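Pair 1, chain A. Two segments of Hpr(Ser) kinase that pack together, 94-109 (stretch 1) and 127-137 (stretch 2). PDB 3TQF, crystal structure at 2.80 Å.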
# COMPACT_ATOMS: atom_id res chain seq x y z
N GLU A 94 -20.18 1.76 19.23
CA GLU A 94 -20.31 0.44 19.85
C GLU A 94 -19.13 -0.43 19.44
O GLU A 94 -18.64 -0.34 18.32
CB GLU A 94 -21.64 -0.22 19.45
CG GLU A 94 -21.76 -1.71 19.82
CD GLU A 94 -23.19 -2.24 19.79
OE1 GLU A 94 -24.01 -1.73 18.99
OE2 GLU A 94 -23.50 -3.18 20.55
N VAL A 95 -18.67 -1.27 20.37
CA VAL A 95 -17.59 -2.23 20.10
C VAL A 95 -18.20 -3.48 19.50
O VAL A 95 -19.05 -4.11 20.13
CB VAL A 95 -16.86 -2.62 21.41
CG1 VAL A 95 -15.80 -3.68 21.14
CG2 VAL A 95 -16.25 -1.39 22.06
N HIS A 96 -17.77 -3.84 18.30
CA HIS A 96 -18.29 -5.03 17.62
C HIS A 96 -17.26 -6.16 17.50
O HIS A 96 -17.62 -7.34 17.58
CB HIS A 96 -18.78 -4.66 16.22
CG HIS A 96 -20.01 -3.80 16.22
ND1 HIS A 96 -21.28 -4.33 16.12
CD2 HIS A 96 -20.16 -2.46 16.32
CE1 HIS A 96 -22.16 -3.34 16.16
NE2 HIS A 96 -21.51 -2.20 16.28
N LEU A 97 -16.00 -5.80 17.29
CA LEU A 97 -14.96 -6.77 17.00
C LEU A 97 -13.66 -6.35 17.65
O LEU A 97 -13.38 -5.16 17.81
CB LEU A 97 -14.78 -6.88 15.49
CG LEU A 97 -13.69 -7.80 14.93
CD1 LEU A 97 -14.06 -9.26 15.13
CD2 LEU A 97 -13.48 -7.50 13.45
N SER A 98 -12.86 -7.34 18.03
CA SER A 98 -11.53 -7.13 18.58
C SER A 98 -10.54 -7.93 17.75
O SER A 98 -10.60 -9.14 17.73
CB SER A 98 -11.51 -7.60 20.03
OG SER A 98 -10.18 -7.77 20.50
N ILE A 99 -9.63 -7.24 17.06
CA ILE A 99 -8.59 -7.92 16.29
C ILE A 99 -7.27 -7.82 17.03
O ILE A 99 -6.86 -6.75 17.46
CB ILE A 99 -8.43 -7.32 14.88
CG1 ILE A 99 -9.72 -7.46 14.08
CG2 ILE A 99 -7.29 -8.00 14.14
CD1 ILE A 99 -9.70 -6.72 12.77
N SER A 100 -6.61 -8.97 17.18
CA SER A 100 -5.33 -9.06 17.86
C SER A 100 -4.27 -9.45 16.84
O SER A 100 -4.26 -10.58 16.36
CB SER A 100 -5.42 -10.11 18.97
OG SER A 100 -4.24 -10.13 19.75
N LEU A 101 -3.39 -8.50 16.51
CA LEU A 101 -2.34 -8.72 15.51
C LEU A 101 -1.22 -9.53 16.12
O LEU A 101 -0.62 -9.10 17.10
CB LEU A 101 -1.79 -7.38 15.02
CG LEU A 101 -2.76 -6.42 14.33
CD1 LEU A 101 -2.06 -5.11 14.05
CD2 LEU A 101 -3.32 -7.02 13.05
N VAL A 102 -0.95 -10.69 15.54
CA VAL A 102 0.00 -11.65 16.09
C VAL A 102 1.12 -11.92 15.10
O VAL A 102 0.89 -11.95 13.89
CB VAL A 102 -0.69 -12.98 16.42
CG1 VAL A 102 0.31 -14.01 16.94
CG2 VAL A 102 -1.81 -12.75 17.43
N LYS A 103 2.33 -12.13 15.61
CA LYS A 103 3.47 -12.49 14.77
C LYS A 103 3.25 -13.93 14.30
O LYS A 103 2.90 -14.79 15.11
CB LYS A 103 4.79 -12.40 15.54
CG LYS A 103 5.07 -11.04 16.20
CD LYS A 103 5.91 -10.12 15.33
CE LYS A 103 6.43 -8.93 16.14
NZ LYS A 103 7.54 -9.30 17.06
N PRO A 104 3.45 -14.19 13.00
CA PRO A 104 3.22 -15.52 12.44
C PRO A 104 3.78 -16.67 13.26
O PRO A 104 3.13 -17.71 13.38
CB PRO A 104 3.91 -15.44 11.08
CG PRO A 104 3.76 -14.03 10.68
CD PRO A 104 3.79 -13.22 11.95
N GLU A 105 4.98 -16.49 13.82
CA GLU A 105 5.66 -17.56 14.56
C GLU A 105 4.92 -17.92 15.85
O GLU A 105 4.96 -19.07 16.29
CB GLU A 105 7.11 -17.19 14.92
CG GLU A 105 7.84 -16.28 13.93
CD GLU A 105 7.67 -14.81 14.26
OE1 GLU A 105 8.16 -14.37 15.32
OE2 GLU A 105 7.03 -14.08 13.46
N LYS A 106 4.25 -16.93 16.45
CA LYS A 106 3.55 -17.10 17.73
C LYS A 106 2.07 -17.44 17.53
O LYS A 106 1.32 -17.58 18.50
CB LYS A 106 3.69 -15.83 18.56
CG LYS A 106 5.14 -15.48 18.91
CD LYS A 106 5.32 -14.00 19.25
CE LYS A 106 6.79 -13.60 19.22
NZ LYS A 106 6.98 -12.17 19.58
N MSE A 107 1.67 -17.59 16.27
CA MSE A 107 0.28 -17.86 15.92
C MSE A 107 -0.07 -19.31 16.24
O MSE A 107 0.65 -20.22 15.84
CB MSE A 107 0.10 -17.60 14.43
CG MSE A 107 -1.34 -17.59 13.97
SE MSE A 107 -2.24 -15.89 14.24
CE MSE A 107 -3.94 -16.47 13.50
N PRO A 108 -1.20 -19.55 16.95
CA PRO A 108 -1.61 -20.93 17.26
C PRO A 108 -2.02 -21.73 16.03
O PRO A 108 -2.22 -21.16 14.95
CB PRO A 108 -2.82 -20.75 18.19
CG PRO A 108 -2.83 -19.32 18.59
CD PRO A 108 -2.13 -18.56 17.52
N LEU A 109 -2.15 -23.04 16.19
CA LEU A 109 -2.55 -23.92 15.09
C LEU A 109 -3.95 -23.56 14.61
O LEU A 109 -4.80 -23.12 15.39
CB LEU A 109 -2.48 -25.39 15.50
CG LEU A 109 -1.08 -25.93 15.84
CD1 LEU A 109 -1.14 -27.43 16.15
CD2 LEU A 109 -0.08 -25.65 14.72
N ASN A 127 -19.41 -10.52 25.61
CA ASN A 127 -18.66 -11.32 24.66
C ASN A 127 -18.44 -10.55 23.38
O ASN A 127 -19.38 -10.32 22.63
CB ASN A 127 -19.40 -12.62 24.33
CG ASN A 127 -19.43 -13.59 25.49
OD1 ASN A 127 -18.88 -13.31 26.56
ND2 ASN A 127 -20.09 -14.72 25.30
N VAL A 128 -17.20 -10.15 23.15
CA VAL A 128 -16.82 -9.53 21.89
C VAL A 128 -16.02 -10.54 21.07
O VAL A 128 -15.04 -11.10 21.56
CB VAL A 128 -15.97 -8.27 22.13
CG1 VAL A 128 -15.51 -7.68 20.81
CG2 VAL A 128 -16.77 -7.25 22.94
N PRO A 129 -16.45 -10.81 19.83
CA PRO A 129 -15.69 -11.71 18.97
C PRO A 129 -14.27 -11.21 18.77
O PRO A 129 -14.05 -10.00 18.66
CB PRO A 129 -16.45 -11.70 17.65
CG PRO A 129 -17.83 -11.26 17.99
CD PRO A 129 -17.74 -10.42 19.22
N LYS A 130 -13.31 -12.13 18.73
CA LYS A 130 -11.90 -11.78 18.66
C LYS A 130 -11.21 -12.61 17.59
O LYS A 130 -11.36 -13.83 17.57
CB LYS A 130 -11.23 -12.05 20.02
CG LYS A 130 -9.84 -11.47 20.16
CD LYS A 130 -9.08 -12.20 21.26
CE LYS A 130 -7.94 -11.36 21.82
NZ LYS A 130 -7.62 -11.73 23.23
N ILE A 131 -10.47 -11.95 16.71
CA ILE A 131 -9.73 -12.65 15.67
C ILE A 131 -8.24 -12.51 15.95
O ILE A 131 -7.78 -11.43 16.29
CB ILE A 131 -10.04 -12.07 14.27
CG1 ILE A 131 -11.53 -12.19 13.97
CG2 ILE A 131 -9.21 -12.77 13.20
CD1 ILE A 131 -11.93 -11.66 12.61
N LEU A 132 -7.51 -13.61 15.83
CA LEU A 132 -6.06 -13.58 15.86
C LEU A 132 -5.58 -13.49 14.42
O LEU A 132 -5.78 -14.42 13.64
CB LEU A 132 -5.49 -14.85 16.52
CG LEU A 132 -5.91 -15.17 17.96
CD1 LEU A 132 -5.10 -16.34 18.48
CD2 LEU A 132 -5.76 -13.99 18.89
N PHE A 133 -4.97 -12.36 14.05
CA PHE A 133 -4.54 -12.15 12.67
C PHE A 133 -3.02 -12.13 12.54
O PHE A 133 -2.36 -11.33 13.19
CB PHE A 133 -5.11 -10.85 12.11
CG PHE A 133 -4.97 -10.74 10.63
CD1 PHE A 133 -3.94 -10.02 10.06
CD2 PHE A 133 -5.86 -11.40 9.79
CE1 PHE A 133 -3.80 -9.94 8.70
CE2 PHE A 133 -5.73 -11.32 8.42
CZ PHE A 133 -4.70 -10.59 7.87
N PRO A 134 -2.47 -13.00 11.67
CA PRO A 134 -1.03 -13.05 11.46
C PRO A 134 -0.53 -11.85 10.67
O PRO A 134 -1.10 -11.53 9.63
CB PRO A 134 -0.84 -14.33 10.65
CG PRO A 134 -2.10 -14.48 9.91
CD PRO A 134 -3.18 -13.95 10.79
N ILE A 135 0.52 -11.20 11.17
CA ILE A 135 1.04 -9.99 10.55
C ILE A 135 2.31 -10.29 9.75
O ILE A 135 3.35 -10.59 10.33
CB ILE A 135 1.30 -8.89 11.60
CG1 ILE A 135 1.78 -7.60 10.93
CG2 ILE A 135 2.33 -9.35 12.64
CD1 ILE A 135 1.51 -6.35 11.77
N HIS A 136 2.21 -10.21 8.43
CA HIS A 136 3.37 -10.29 7.55
C HIS A 136 3.68 -8.88 7.06
O HIS A 136 2.76 -8.12 6.76
CB HIS A 136 3.07 -11.19 6.35
CG HIS A 136 2.75 -12.60 6.72
ND1 HIS A 136 3.71 -13.58 6.86
CD2 HIS A 136 1.56 -13.21 6.95
CE1 HIS A 136 3.14 -14.72 7.18
NE2 HIS A 136 1.83 -14.53 7.24
N PRO A 137 4.97 -8.52 6.98
CA PRO A 137 5.26 -7.15 6.52
C PRO A 137 5.04 -6.99 5.02
O PRO A 137 5.56 -7.78 4.23
CB PRO A 137 6.75 -6.96 6.88
CG PRO A 137 7.20 -8.24 7.55
CD PRO A 137 6.21 -9.29 7.18

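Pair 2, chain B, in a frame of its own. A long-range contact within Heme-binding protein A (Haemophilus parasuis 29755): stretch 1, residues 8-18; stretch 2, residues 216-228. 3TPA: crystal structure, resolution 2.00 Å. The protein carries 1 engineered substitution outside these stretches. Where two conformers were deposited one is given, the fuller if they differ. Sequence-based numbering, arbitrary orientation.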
# COMPACT_ATOMS: atom_id res chain seq x y z
N ASN B 8 -27.26 -1.94 17.02
CA ASN B 8 -26.27 -1.22 16.23
C ASN B 8 -25.75 -2.09 15.11
O ASN B 8 -25.05 -3.08 15.34
CB ASN B 8 -25.11 -0.75 17.12
CG ASN B 8 -24.97 -1.57 18.40
OD1 ASN B 8 -24.09 -2.43 18.51
ND2 ASN B 8 -25.85 -1.32 19.35
N THR B 9 -26.11 -1.73 13.88
CA THR B 9 -25.68 -2.47 12.71
C THR B 9 -25.08 -1.54 11.66
O THR B 9 -25.81 -0.78 11.05
CB THR B 9 -26.86 -3.20 12.07
OG1 THR B 9 -27.38 -4.16 12.99
CG2 THR B 9 -26.42 -3.90 10.79
N LEU B 10 -23.77 -1.61 11.47
CA LEU B 10 -23.12 -0.79 10.47
C LEU B 10 -23.29 -1.41 9.08
O LEU B 10 -23.03 -2.60 8.89
CB LEU B 10 -21.63 -0.63 10.80
CG LEU B 10 -20.83 0.32 9.90
CD1 LEU B 10 -19.82 1.09 10.73
CD2 LEU B 10 -20.14 -0.43 8.79
N VAL B 11 -23.74 -0.61 8.12
CA VAL B 11 -23.88 -1.08 6.75
C VAL B 11 -22.77 -0.52 5.86
O VAL B 11 -22.67 0.69 5.65
CB VAL B 11 -25.28 -0.74 6.17
CG1 VAL B 11 -25.37 -1.14 4.70
CG2 VAL B 11 -26.38 -1.41 6.98
N ASN B 12 -21.91 -1.42 5.36
CA ASN B 12 -20.77 -1.04 4.53
C ASN B 12 -21.09 -1.40 3.09
O ASN B 12 -21.19 -2.57 2.74
CB ASN B 12 -19.49 -1.76 5.00
CG ASN B 12 -18.22 -1.35 4.22
OD1 ASN B 12 -18.15 -0.29 3.61
ND2 ASN B 12 -17.22 -2.21 4.26
N CYS B 13 -21.26 -0.39 2.24
CA CYS B 13 -21.70 -0.64 0.87
C CYS B 13 -20.52 -0.63 -0.06
O CYS B 13 -19.90 0.42 -0.26
CB CYS B 13 -22.72 0.41 0.43
SG CYS B 13 -24.26 0.33 1.33
N ILE B 14 -20.23 -1.79 -0.61
CA ILE B 14 -19.03 -1.98 -1.42
C ILE B 14 -19.33 -2.29 -2.88
O ILE B 14 -20.36 -2.87 -3.21
CB ILE B 14 -18.15 -3.09 -0.82
CG1 ILE B 14 -18.98 -4.36 -0.63
CG2 ILE B 14 -17.58 -2.63 0.51
CD1 ILE B 14 -18.16 -5.57 -0.23
N ALA B 15 -18.41 -1.90 -3.75
CA ALA B 15 -18.62 -1.98 -5.19
C ALA B 15 -18.59 -3.40 -5.75
O ALA B 15 -19.36 -3.72 -6.66
CB ALA B 15 -17.60 -1.12 -5.91
N THR B 16 -17.71 -4.24 -5.23
CA THR B 16 -17.60 -5.60 -5.76
C THR B 16 -17.54 -6.66 -4.66
O THR B 16 -17.13 -6.38 -3.54
CB THR B 16 -16.38 -5.75 -6.67
OG1 THR B 16 -15.20 -5.47 -5.91
CG2 THR B 16 -16.46 -4.76 -7.85
N ALA B 17 -17.95 -7.88 -4.98
CA ALA B 17 -17.95 -8.97 -4.01
C ALA B 17 -16.51 -9.39 -3.73
O ALA B 17 -15.71 -9.50 -4.67
CB ALA B 17 -18.77 -10.14 -4.53
N PRO B 18 -16.14 -9.60 -2.45
CA PRO B 18 -14.74 -10.01 -2.21
C PRO B 18 -14.47 -11.41 -2.74
O PRO B 18 -15.20 -12.35 -2.41
CB PRO B 18 -14.61 -9.97 -0.68
CG PRO B 18 -16.01 -10.01 -0.16
CD PRO B 18 -16.86 -9.32 -1.20
N ALA B 216 -16.21 -5.00 20.66
CA ALA B 216 -16.49 -3.85 19.80
C ALA B 216 -17.83 -3.19 20.12
O ALA B 216 -18.74 -3.84 20.63
CB ALA B 216 -16.49 -4.27 18.34
N ASP B 217 -17.94 -1.91 19.81
CA ASP B 217 -19.17 -1.17 20.10
C ASP B 217 -20.30 -1.60 19.18
O ASP B 217 -21.45 -1.58 19.58
CB ASP B 217 -18.94 0.34 20.03
CG ASP B 217 -17.91 0.82 21.03
OD1 ASP B 217 -18.15 0.70 22.25
OD2 ASP B 217 -16.85 1.33 20.60
N ILE B 218 -19.96 -1.98 17.95
CA ILE B 218 -20.98 -2.38 16.98
C ILE B 218 -21.25 -3.88 16.97
O ILE B 218 -20.34 -4.69 16.79
CB ILE B 218 -20.61 -1.93 15.55
CG1 ILE B 218 -20.50 -0.41 15.49
CG2 ILE B 218 -21.65 -2.42 14.55
CD1 ILE B 218 -19.81 0.09 14.25
N GLU B 219 -22.52 -4.25 17.14
CA GLU B 219 -22.88 -5.66 17.26
C GLU B 219 -22.94 -6.42 15.94
O GLU B 219 -22.67 -7.62 15.90
CB GLU B 219 -24.21 -5.81 18.01
CG GLU B 219 -24.05 -5.70 19.51
CD GLU B 219 -23.43 -6.95 20.12
OE1 GLU B 219 -22.85 -6.85 21.22
OE2 GLU B 219 -23.53 -8.03 19.50
N ARG B 220 -23.33 -5.76 14.85
CA ARG B 220 -23.46 -6.43 13.55
C ARG B 220 -22.95 -5.56 12.39
O ARG B 220 -23.21 -4.36 12.31
CB ARG B 220 -24.91 -6.82 13.23
CG ARG B 220 -25.26 -8.31 13.36
CD ARG B 220 -26.66 -8.50 13.94
NE ARG B 220 -26.87 -7.72 15.16
CZ ARG B 220 -28.04 -7.34 15.64
NH1 ARG B 220 -28.07 -6.65 16.76
NH2 ARG B 220 -29.19 -7.66 15.03
N LEU B 221 -22.24 -6.22 11.49
CA LEU B 221 -21.61 -5.58 10.36
C LEU B 221 -22.20 -6.22 9.11
O LEU B 221 -22.16 -7.44 8.95
CB LEU B 221 -20.11 -5.85 10.42
CG LEU B 221 -19.07 -4.74 10.35
CD1 LEU B 221 -19.35 -3.62 11.35
CD2 LEU B 221 -17.68 -5.37 10.60
N ILE B 222 -22.75 -5.40 8.21
CA ILE B 222 -23.18 -5.90 6.92
C ILE B 222 -22.40 -5.25 5.79
O ILE B 222 -22.45 -4.03 5.63
CB ILE B 222 -24.68 -5.67 6.67
CG1 ILE B 222 -25.51 -6.27 7.81
CG2 ILE B 222 -25.10 -6.26 5.34
CD1 ILE B 222 -26.99 -5.93 7.73
N PHE B 223 -21.67 -6.06 5.03
CA PHE B 223 -21.07 -5.60 3.78
C PHE B 223 -22.05 -5.85 2.63
O PHE B 223 -22.21 -6.99 2.20
CB PHE B 223 -19.76 -6.33 3.49
CG PHE B 223 -18.59 -5.91 4.36
CD1 PHE B 223 -17.29 -6.07 3.90
CD2 PHE B 223 -18.78 -5.39 5.62
CE1 PHE B 223 -16.20 -5.71 4.69
CE2 PHE B 223 -17.70 -5.02 6.42
CZ PHE B 223 -16.41 -5.18 5.95
N SER B 224 -22.69 -4.79 2.13
CA SER B 224 -23.68 -4.93 1.06
C SER B 224 -23.10 -4.57 -0.30
O SER B 224 -22.70 -3.43 -0.53
CB SER B 224 -24.90 -4.06 1.35
OG SER B 224 -25.78 -4.03 0.23
N ILE B 225 -23.06 -5.54 -1.21
CA ILE B 225 -22.50 -5.28 -2.53
C ILE B 225 -23.45 -4.39 -3.33
O ILE B 225 -24.59 -4.76 -3.62
CB ILE B 225 -22.22 -6.57 -3.34
CG1 ILE B 225 -21.05 -7.35 -2.74
CG2 ILE B 225 -21.88 -6.23 -4.79
CD1 ILE B 225 -21.36 -8.00 -1.42
N THR B 226 -22.94 -3.22 -3.69
CA THR B 226 -23.73 -2.17 -4.30
C THR B 226 -22.89 -1.61 -5.43
O THR B 226 -22.15 -0.65 -5.23
CB THR B 226 -23.99 -1.05 -3.30
OG1 THR B 226 -24.35 -1.62 -2.02
CG2 THR B 226 -25.11 -0.12 -3.79
N PRO B 227 -23.03 -2.20 -6.63
CA PRO B 227 -22.06 -2.01 -7.71
C PRO B 227 -21.96 -0.62 -8.33
O PRO B 227 -20.92 -0.31 -8.90
CB PRO B 227 -22.49 -3.04 -8.76
CG PRO B 227 -23.91 -3.33 -8.45
CD PRO B 227 -24.08 -3.17 -6.98
N ASP B 228 -22.99 0.22 -8.21
CA ASP B 228 -22.97 1.50 -8.92
C ASP B 228 -22.58 2.67 -8.00
O ASP B 228 -23.19 2.88 -6.94
CB ASP B 228 -24.32 1.77 -9.59
CG ASP B 228 -24.67 0.74 -10.68
OD1 ASP B 228 -23.75 0.14 -11.28
OD2 ASP B 228 -25.88 0.56 -10.96
O HOH W 1 -18.66 -1.93 -9.40

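Both pairs are two parallel β-strands joined edge to edge, and 14 central residues superpose with an RMSD of 0.4 Å over N, CA and C. The strand axes approach to 4.6 Å at 29° in pair 1 and to 4.5 Å at 25° in pair 2. In each, the first strand uses alternate residues for hydrogen bonding: S98(A), S100(A) and V102(A) match L10(B), N12(B) and I14(B). Each of these gives its N to a carbonyl of the partner and takes the N of the residue two further along, as in S100(A) N to I131(A) O (2.9 Å) and F133(A) N to S100(A) O (3.0 Å), matched by N12(B) N to I222(B) O (2.7 Å) and S224(B) N to N12(B) O (2.7 Å). The ladder uses backbone atoms, so side chains can differ widely, but the prolines of pair 1 are not equivalent. P134(A), matched by I225(B), falls where neither pair uses the residue's N in the ladder. P129(A), matched by R220(B), still accepts from S98(A) N through its O (3.0 Å) but has no N-H to give: R220(B) N donates to N8(B) O at 3.2 Å, whereas H96(A) O only lies 3.5 Å from P129(A) CD.

On the face carrying S98(A), S100(A) and V102(A), the bridge S100(A)–L132(A) matches N12(B)–F223(B). In pair 1 a short serine meets a leucine, S100(A) CB lying 3.9 Å from L132(A) CD2; in pair 2 the amide lies over the ring face, N12(B) ND2 being 3.5 Å from F223(B) CZ. One bridge earlier, S98(A) OG lies 3.7 Å from K130(A) CG, whereas L10(B) CB packs on L221(B) CD1 at 3.8 Å. V102(A) and I14(B) nearly coincide: V102(A) CG2 reaches L132(A) CB at 4.3 Å, and I14(B) CD1 reaches F223(B) CB at 4.1 Å and I225(B) CD1 at 4.2 Å.

On the other face, L101(A)–F133(A) matches C13(B)–S224(B). The large pair touches through L101(A) CD2 and F133(A) CD1 at 4.3 Å; the small pair leaves C13(B) SG 4.4 Å from S224(B) CB, and the cysteine is bonded covalently to a group elsewhere in the structure.

The ends diverge. Pair 1 turns through a 3-10 segment, placing P104(A) CG 3.6 Å from H136(A) CE1, over the face of that ring, while selenomethionine M107(A) folds back so that its CE lies 3.8 Å from P134(A) CD. In pair 2, A17(B) CB rests 4.0 Å from I225(B) CG1, and a water donates to P227(B) O (2.8 Å from the water oxygen) and weakly to A15(B) O (3.3 Å from it). At the opposite end, N8(B) OD1 accepts E219(B) N at 2.8 Å, while the matching H96(A) directs its CA-to-CB bond away from stretch 2.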